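Local atomic coordinates of nucleoside diphosphate kinase (Aquifex aeolicus, PDB entry 3ZTP), a protein that probably transfers the gamma phosphate of ATP to nucleoside diphosphates through a phosphohistidine intermediate, supplying the cell with nucleoside triphosphates other than ATP. Residues L24-Q29 / A102-R107; G48-V53 / A118-D123; D81-V86 / D123-A128. One frame throughout, in Å; residues are numbered along the deposited sequence.

Contact 1 (L24-Q29 / A102-R107)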
# COMPACT_ATOMS: atom_id res chain seq x y z
N LEU A 24 6.82 -5.07 -20.20
CA LEU A 24 7.49 -3.96 -19.55
C LEU A 24 8.73 -3.54 -20.31
O LEU A 24 8.98 -2.34 -20.49
CB LEU A 24 7.83 -4.28 -18.09
CG LEU A 24 6.61 -4.47 -17.20
CD1 LEU A 24 7.07 -4.85 -15.80
CD2 LEU A 24 5.72 -3.21 -17.14
N ASP A 25 9.53 -4.51 -20.77
CA ASP A 25 10.73 -4.23 -21.54
C ASP A 25 10.40 -3.36 -22.75
O ASP A 25 11.09 -2.39 -23.06
CB ASP A 25 11.41 -5.53 -21.99
CG ASP A 25 12.71 -5.28 -22.71
OD1 ASP A 25 13.54 -4.51 -22.23
OD2 ASP A 25 12.90 -5.86 -23.80
N ARG A 26 9.33 -3.71 -23.46
CA ARG A 26 8.98 -2.95 -24.63
C ARG A 26 8.74 -1.47 -24.30
O ARG A 26 9.22 -0.57 -24.98
CB ARG A 26 7.73 -3.53 -25.29
CG ARG A 26 7.20 -2.70 -26.47
CD ARG A 26 8.25 -2.58 -27.62
NE ARG A 26 7.58 -2.08 -28.81
CZ ARG A 26 6.77 -2.81 -29.57
NH1 ARG A 26 6.66 -4.11 -29.34
NH2 ARG A 26 6.15 -2.26 -30.57
N PHE A 27 7.98 -1.20 -23.24
CA PHE A 27 7.70 0.20 -22.92
C PHE A 27 8.94 0.95 -22.47
O PHE A 27 9.10 2.10 -22.76
CB PHE A 27 6.55 0.31 -21.90
CG PHE A 27 5.22 -0.04 -22.50
CD1 PHE A 27 4.67 0.77 -23.46
CD2 PHE A 27 4.58 -1.20 -22.15
CE1 PHE A 27 3.46 0.45 -24.05
CE2 PHE A 27 3.38 -1.52 -22.73
CZ PHE A 27 2.81 -0.70 -23.67
N ILE A 28 9.83 0.26 -21.75
CA ILE A 28 11.11 0.85 -21.37
C ILE A 28 11.91 1.21 -22.63
O ILE A 28 12.44 2.33 -22.76
CB ILE A 28 11.89 -0.10 -20.45
CG1 ILE A 28 11.17 -0.21 -19.10
CG2 ILE A 28 13.32 0.40 -20.27
CD1 ILE A 28 11.61 -1.43 -18.30
N GLN A 29 11.99 0.27 -23.58
CA GLN A 29 12.78 0.51 -24.78
C GLN A 29 12.17 1.56 -25.70
O GLN A 29 12.88 2.22 -26.47
CB GLN A 29 13.02 -0.78 -25.55
CG GLN A 29 13.77 -1.86 -24.73
CD GLN A 29 14.90 -1.30 -23.89
OE1 GLN A 29 15.65 -0.42 -24.29
NE2 GLN A 29 15.00 -1.81 -22.68
N ALA A 102 -0.32 -4.55 -37.34
CA ALA A 102 0.77 -4.11 -36.46
C ALA A 102 1.42 -5.32 -35.80
O ALA A 102 1.21 -5.55 -34.62
CB ALA A 102 0.23 -3.14 -35.40
N PRO A 103 2.21 -6.10 -36.55
CA PRO A 103 2.62 -7.41 -36.04
C PRO A 103 3.46 -7.39 -34.77
O PRO A 103 3.48 -8.39 -34.06
CB PRO A 103 3.44 -8.01 -37.20
CG PRO A 103 2.94 -7.33 -38.38
CD PRO A 103 2.60 -5.92 -37.96
N ASN A 104 4.17 -6.30 -34.50
CA ASN A 104 4.99 -6.20 -33.31
C ASN A 104 4.30 -5.42 -32.20
O ASN A 104 4.93 -5.08 -31.21
CB ASN A 104 6.36 -5.57 -33.61
CG ASN A 104 7.39 -5.86 -32.55
OD1 ASN A 104 7.38 -6.93 -31.94
ND2 ASN A 104 8.21 -4.87 -32.25
N SER A 105 3.01 -5.15 -32.33
CA SER A 105 2.28 -4.52 -31.25
C SER A 105 2.08 -5.48 -30.10
O SER A 105 2.13 -6.69 -30.25
CB SER A 105 0.95 -3.98 -31.74
OG SER A 105 0.06 -5.01 -32.15
N ILE A 106 1.84 -4.93 -28.91
CA ILE A 106 1.66 -5.79 -27.75
C ILE A 106 0.50 -6.77 -27.99
O ILE A 106 0.62 -7.95 -27.66
CB ILE A 106 1.40 -4.97 -26.46
CG1 ILE A 106 2.55 -4.01 -26.14
CG2 ILE A 106 1.10 -5.89 -25.31
CD1 ILE A 106 3.87 -4.68 -25.98
N ARG A 107 -0.62 -6.30 -28.53
CA ARG A 107 -1.78 -7.17 -28.72
C ARG A 107 -1.53 -8.20 -29.80
O ARG A 107 -1.97 -9.34 -29.69
CB ARG A 107 -3.06 -6.37 -28.95
CG ARG A 107 -3.45 -5.63 -27.68
CD ARG A 107 -4.60 -4.73 -27.84
NE ARG A 107 -5.08 -4.24 -26.57
CZ ARG A 107 -5.74 -3.10 -26.44
NH1 ARG A 107 -5.92 -2.30 -27.47
NH2 ARG A 107 -6.22 -2.73 -25.27
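Arg26 reaches out from its helix and closes its guanidinium on the backbone of Asn104. Arg26 NH1 gives the main bond, 2.7 Å to Asn104 O. It is straight at 159°, the oxygen lies in the guanidinium plane, and NH1 comes up nearly along the C=O axis. Arg26 NH2 adds a weak second bond of 3.1 Å to Asn104 O, so one carbonyl is gripped by both terminal nitrogens. The side chain of Asn104 folds back over the same group: ND2 lies above one face of the guanidinium, and the amide and guanidinium planes are 13° apart. As ND2 and NH1 are both donors, this near-parallel overlap is not a bond. NE is turned to Glu30, which makes a salt bridge with it and helps fix the rotation of the guanidinium.

The bend in the arginine chain (chi2 60°) leaves its aliphatic part alongside Ile106, running past it in the opposite sense, with Arg26 CG 3.9 Å from Ile106 CD1. The contact joins helix 20-29 to the turn before helix 106-110, probably part of the segment called the Kpn loop in this family, inserted into a ferredoxin-like alpha/beta fold. That turn is type I, and Ala102 O accepts from both Ser105 N and, at 2.8 Å, Ser105 OG. Ser105 is also the N-cap, its OG bonded to Ala108 N.

Phe27 CZ meets Ile106 CG1 at 4.1 Å, while the phenyl ring also packs on Val86, Ile89 and Ile90 of helix 82-90 and on Ile119. On helix 20-29, Leu24 packs against Leu24 of the second subunit, and Asp25 pairs with Lys22 of that subunit.

Contact 2 (G48-V53 / A118-D123); sequences GEFYYV and AIHASD. With SO4 (sulfate ion), chain D.
Phe50 and Tyr51 both point ring edges at the imidazole of His120, and the three make a small aromatic cluster. The tight part is the Phe50 side. Its ring stands T-shaped to the histidine, with centroids 5.4 Å apart and planes at 73°. Phe50 CZ lies 3.9 Å from His120 NE2, while Phe50 CE2 sits above the imidazole face, offset toward its rim. With CG anti to the backbone N (chi1 -179°), the phenyl ring comes from the opposite direction to the histidine side chain. Tyr51 makes a second, offset edge-to-face pair at 5.8 Å between the Tyr51 and His120 centroids, and Phe50 CD2 lies over the centre of the tyrosine ring, so the two neighbouring rings also pack on each other. Phe50 further rests on Leu7 and Ile9 of strand 3-10 and on Ile135, and Tyr51 on Phe60, Leu63 and Met67 of helix 60-67.

At the ND1 edge of the imidazole this packing gives way to a bound sulfate, probably from the crystallisation liquor. Tyr51 OH approaches His120 ND1 no closer than 3.7 Å, and both atoms turn to the sulfate instead. Tyr51 OH donates to sulfate O4 over a very short 2.5 Å. His120 ND1 donates to sulfate O2 at 2.7 Å, bent to 144°, and the sulfur lies in the imidazole plane. A glycerol bonds to the backbone of Phe50 and Val53.

NE2 bonds to Glu131, which also holds Ser122. That bond helps fix the rotation of the imidazole, which presents ND1, the pros nitrogen, to a tetrahedral anion. This is consistent with the histidine's predicted role as the phosphorylated intermediate, the sulfate plausibly standing where a phosphate would bind.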
# COMPACT_ATOMS: atom_id res chain seq x y z
N GLY A 48 -15.38 -3.58 -11.47
CA GLY A 48 -16.58 -2.91 -11.95
C GLY A 48 -16.54 -1.39 -11.83
O GLY A 48 -16.99 -0.66 -12.73
N GLU A 49 -16.00 -0.91 -10.71
CA GLU A 49 -15.82 0.52 -10.51
C GLU A 49 -14.78 1.09 -11.47
O GLU A 49 -14.97 2.18 -12.01
CB GLU A 49 -15.39 0.81 -9.07
CG GLU A 49 -16.50 0.54 -8.06
CD GLU A 49 -16.04 0.73 -6.62
OE1 GLU A 49 -14.87 1.09 -6.36
OE2 GLU A 49 -16.91 0.54 -5.73
N PHE A 50 -13.68 0.38 -11.66
CA PHE A 50 -12.65 0.85 -12.58
C PHE A 50 -13.23 1.02 -13.97
O PHE A 50 -12.97 2.01 -14.64
CB PHE A 50 -11.48 -0.14 -12.59
CG PHE A 50 -10.34 0.28 -13.49
CD1 PHE A 50 -9.31 1.06 -13.01
CD2 PHE A 50 -10.29 -0.10 -14.82
CE1 PHE A 50 -8.26 1.45 -13.81
CE2 PHE A 50 -9.24 0.31 -15.65
CZ PHE A 50 -8.22 1.08 -15.13
N TYR A 51 -14.04 0.05 -14.37
CA TYR A 51 -14.66 0.03 -15.70
C TYR A 51 -16.09 0.54 -15.71
O TYR A 51 -16.90 0.15 -16.57
CB TYR A 51 -14.64 -1.41 -16.22
CG TYR A 51 -13.28 -1.87 -16.65
CD1 TYR A 51 -12.67 -1.33 -17.77
CD2 TYR A 51 -12.60 -2.86 -15.96
CE1 TYR A 51 -11.41 -1.77 -18.19
CE2 TYR A 51 -11.37 -3.30 -16.37
CZ TYR A 51 -10.79 -2.75 -17.48
OH TYR A 51 -9.54 -3.20 -17.90
N TYR A 52 -16.42 1.44 -14.80
CA TYR A 52 -17.80 1.90 -14.67
C TYR A 52 -18.39 2.48 -15.95
O TYR A 52 -19.60 2.40 -16.17
CB TYR A 52 -17.89 2.92 -13.53
CG TYR A 52 -17.47 4.32 -13.92
CD1 TYR A 52 -16.14 4.72 -13.85
CD2 TYR A 52 -18.41 5.26 -14.32
CE1 TYR A 52 -15.75 5.99 -14.20
CE2 TYR A 52 -18.04 6.54 -14.67
CZ TYR A 52 -16.71 6.91 -14.60
OH TYR A 52 -16.33 8.18 -14.94
N VAL A 53 -17.56 3.05 -16.81
CA VAL A 53 -18.05 3.62 -18.07
C VAL A 53 -18.66 2.54 -18.98
O VAL A 53 -19.54 2.82 -19.80
CB VAL A 53 -16.92 4.37 -18.81
CG1 VAL A 53 -17.34 4.72 -20.23
CG2 VAL A 53 -16.55 5.62 -18.04
N ALA A 118 -4.54 -8.98 -23.77
CA ALA A 118 -3.24 -8.79 -23.11
C ALA A 118 -3.09 -7.59 -22.21
O ALA A 118 -2.41 -7.68 -21.20
CB ALA A 118 -2.09 -8.81 -24.14
N ILE A 119 -3.64 -6.45 -22.60
CA ILE A 119 -3.27 -5.19 -21.97
C ILE A 119 -4.38 -4.16 -22.13
O ILE A 119 -5.08 -4.13 -23.14
CB ILE A 119 -1.92 -4.67 -22.55
CG1 ILE A 119 -1.37 -3.47 -21.78
CG2 ILE A 119 -2.03 -4.37 -24.06
CD1 ILE A 119 0.10 -3.20 -22.09
N HIS A 120 -4.52 -3.35 -21.09
CA HIS A 120 -5.35 -2.16 -21.05
C HIS A 120 -4.43 -0.93 -21.09
O HIS A 120 -3.39 -0.93 -20.41
CB HIS A 120 -6.11 -2.09 -19.72
CG HIS A 120 -6.75 -0.77 -19.47
ND1 HIS A 120 -8.01 -0.47 -19.91
CD2 HIS A 120 -6.28 0.35 -18.86
CE1 HIS A 120 -8.30 0.78 -19.58
NE2 HIS A 120 -7.27 1.29 -18.94
N ALA A 121 -4.81 0.11 -21.81
CA ALA A 121 -4.18 1.42 -21.65
C ALA A 121 -5.23 2.51 -21.62
O ALA A 121 -6.26 2.40 -22.29
CB ALA A 121 -3.18 1.71 -22.77
N SER A 122 -4.97 3.55 -20.86
CA SER A 122 -5.88 4.70 -20.81
C SER A 122 -6.12 5.28 -22.20
O SER A 122 -5.22 5.34 -23.04
CB SER A 122 -5.29 5.79 -19.92
OG SER A 122 -4.91 5.30 -18.66
N ASP A 123 -7.33 5.77 -22.40
CA ASP A 123 -7.81 6.24 -23.70
C ASP A 123 -7.50 7.70 -23.95
O ASP A 123 -7.33 8.11 -25.09
CB ASP A 123 -9.33 6.05 -23.76
CG ASP A 123 -9.94 6.58 -25.06
OD1 ASP A 123 -9.67 5.99 -26.12
OD2 ASP A 123 -10.73 7.56 -25.00
S SO4 D . -9.71 -2.59 -21.61
O1 SO4 D . -8.67 -2.73 -22.63
O2 SO4 D . -10.08 -1.18 -21.51
O3 SO4 D . -10.93 -3.30 -21.97
O4 SO4 D . -9.25 -3.11 -20.36

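Contact 3 (D81-V86 / D123-A128); sequences DAIKRV and DSPESA
Ile83 lays its two methyl ends over two successive peptide groups of the opposite segment. Ile83 CG2 stands above the plane of the Asp123-Ser124 peptide, 3.8 Å from Asp123 O. Ile83 CD1 stands at a similar height over the Ser124-Pro125 peptide, 3.6 Å from Pro125 N. The extended backbone at Ser124 keeps the two planes close to one level, which lets a single branched side chain cover both. Beyond these planes Ile83 CD1 touches Pro125 CA at 3.5 Å, and it comes somewhat less close to the proline CG and the methyl of Ala128. With chi1 -67° both branches of CB are turned to this surface, and chi2 of 160° stretches CD1 out to the proline.

The apolar contact falls at the start of helix 125-135. Ser124 is its N-cap residue, with Ser124 OG hydrogen-bonded to Ser127 OG at 2.9 Å, and Ser124 O takes the first helical bond from Ala128 N. Asp123 N makes a weak bond to Ser127 OG.

Around it, Ile83 and Val86 of helix 82-90 press on Thr6 of strand 3-10, Ile83 N is held by Glu4, and Ala128 packs on Ser122 just past strand 119-121. The isoleucine therefore joins helix 82-90 to the loop that leads from this strand into helix 125-135.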
# COMPACT_ATOMS: atom_id res chain seq x y z
N ASP A 81 3.85 12.66 -25.29
CA ASP A 81 2.74 12.12 -26.06
C ASP A 81 2.43 10.68 -25.63
O ASP A 81 2.00 9.86 -26.44
CB ASP A 81 3.07 12.19 -27.56
CG ASP A 81 1.84 12.18 -28.47
OD1 ASP A 81 0.74 12.62 -28.06
OD2 ASP A 81 2.01 11.77 -29.64
N ALA A 82 2.57 10.38 -24.34
CA ALA A 82 2.48 8.99 -23.86
C ALA A 82 1.15 8.33 -24.15
O ALA A 82 1.09 7.15 -24.45
CB ALA A 82 2.79 8.89 -22.38
N ILE A 83 0.05 9.07 -24.02
CA ILE A 83 -1.25 8.42 -24.14
C ILE A 83 -1.42 7.85 -25.55
O ILE A 83 -1.74 6.66 -25.73
CB ILE A 83 -2.39 9.38 -23.74
CG1 ILE A 83 -2.30 9.68 -22.24
CG2 ILE A 83 -3.75 8.76 -24.11
CD1 ILE A 83 -3.05 10.94 -21.81
N LYS A 84 -1.18 8.66 -26.55
CA LYS A 84 -1.30 8.21 -27.93
C LYS A 84 -0.21 7.19 -28.30
O LYS A 84 -0.48 6.21 -28.98
CB LYS A 84 -1.25 9.40 -28.89
CG LYS A 84 -1.19 9.03 -30.37
CD LYS A 84 -1.06 10.30 -31.21
CE LYS A 84 -1.02 10.00 -32.70
NZ LYS A 84 -0.90 11.25 -33.50
N ARG A 85 1.01 7.42 -27.85
CA ARG A 85 2.10 6.53 -28.25
C ARG A 85 1.90 5.14 -27.66
O ARG A 85 2.14 4.14 -28.32
CB ARG A 85 3.45 7.10 -27.86
CG ARG A 85 3.94 8.24 -28.74
CD ARG A 85 5.19 8.93 -28.18
NE ARG A 85 6.32 8.01 -28.08
CZ ARG A 85 7.29 8.08 -27.17
NH1 ARG A 85 7.29 9.03 -26.24
NH2 ARG A 85 8.26 7.19 -27.17
N VAL A 86 1.47 5.06 -26.40
CA VAL A 86 1.21 3.78 -25.78
C VAL A 86 0.07 3.05 -26.52
O VAL A 86 0.17 1.83 -26.76
CB VAL A 86 0.97 3.93 -24.26
CG1 VAL A 86 0.37 2.68 -23.63
CG2 VAL A 86 2.29 4.29 -23.58
N ASP A 123 -7.33 5.77 -22.40
CA ASP A 123 -7.81 6.24 -23.70
C ASP A 123 -7.50 7.70 -23.95
O ASP A 123 -7.33 8.11 -25.09
CB ASP A 123 -9.33 6.05 -23.76
CG ASP A 123 -9.94 6.58 -25.06
OD1 ASP A 123 -9.67 5.99 -26.12
OD2 ASP A 123 -10.73 7.56 -25.00
N SER A 124 -7.43 8.48 -22.89
CA SER A 124 -7.47 9.94 -22.98
C SER A 124 -6.83 10.54 -21.73
O SER A 124 -6.65 9.82 -20.76
CB SER A 124 -8.91 10.42 -23.07
OG SER A 124 -9.61 10.15 -21.87
N PRO A 125 -6.55 11.84 -21.73
CA PRO A 125 -5.99 12.45 -20.52
C PRO A 125 -6.90 12.30 -19.31
O PRO A 125 -6.42 12.05 -18.21
CB PRO A 125 -5.87 13.93 -20.91
CG PRO A 125 -5.65 13.91 -22.37
CD PRO A 125 -6.53 12.78 -22.87
N GLU A 126 -8.20 12.48 -19.51
CA GLU A 126 -9.16 12.45 -18.42
C GLU A 126 -9.34 11.03 -17.90
O GLU A 126 -9.38 10.80 -16.68
CB GLU A 126 -10.48 13.06 -18.90
CG GLU A 126 -10.35 14.50 -19.47
CD GLU A 126 -10.04 14.60 -20.98
OE1 GLU A 126 -9.75 13.59 -21.64
OE2 GLU A 126 -10.08 15.73 -21.51
N SER A 127 -9.38 10.04 -18.78
CA SER A 127 -9.47 8.68 -18.30
C SER A 127 -8.15 8.24 -17.64
O SER A 127 -8.17 7.53 -16.63
CB SER A 127 -9.89 7.72 -19.39
OG SER A 127 -8.97 7.75 -20.43
N ALA A 128 -7.00 8.69 -18.14
CA ALA A 128 -5.75 8.39 -17.47
C ALA A 128 -5.76 8.92 -16.05
O ALA A 128 -5.31 8.25 -15.12
CB ALA A 128 -4.58 8.96 -18.26

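The six segments interleave along the chain in the order 24-29, 48-53, 81-86, 102-107, 118-123 and 123-128, so every pair of contacts crosses. Contacts 1 and 2 lie on opposite sides of the chain's centre, their own centres 19 Å apart; contact 3 is about 16 Å from contact 1 and 12 Å from contact 2. Strand 119-121, one of the two outermost in the chain's antiparallel sheet, ties them together: Ile119 packs on Ile106, Arg107 bonds to its carbonyl, and Ala121 meets Val86. In the loop just after, Asp123 belongs to contacts 2 and 3. The strand carrying the predicted active-site histidine thus packs against helices 20-29 and 82-90, distant in sequence, and helix 106-110, which precedes it.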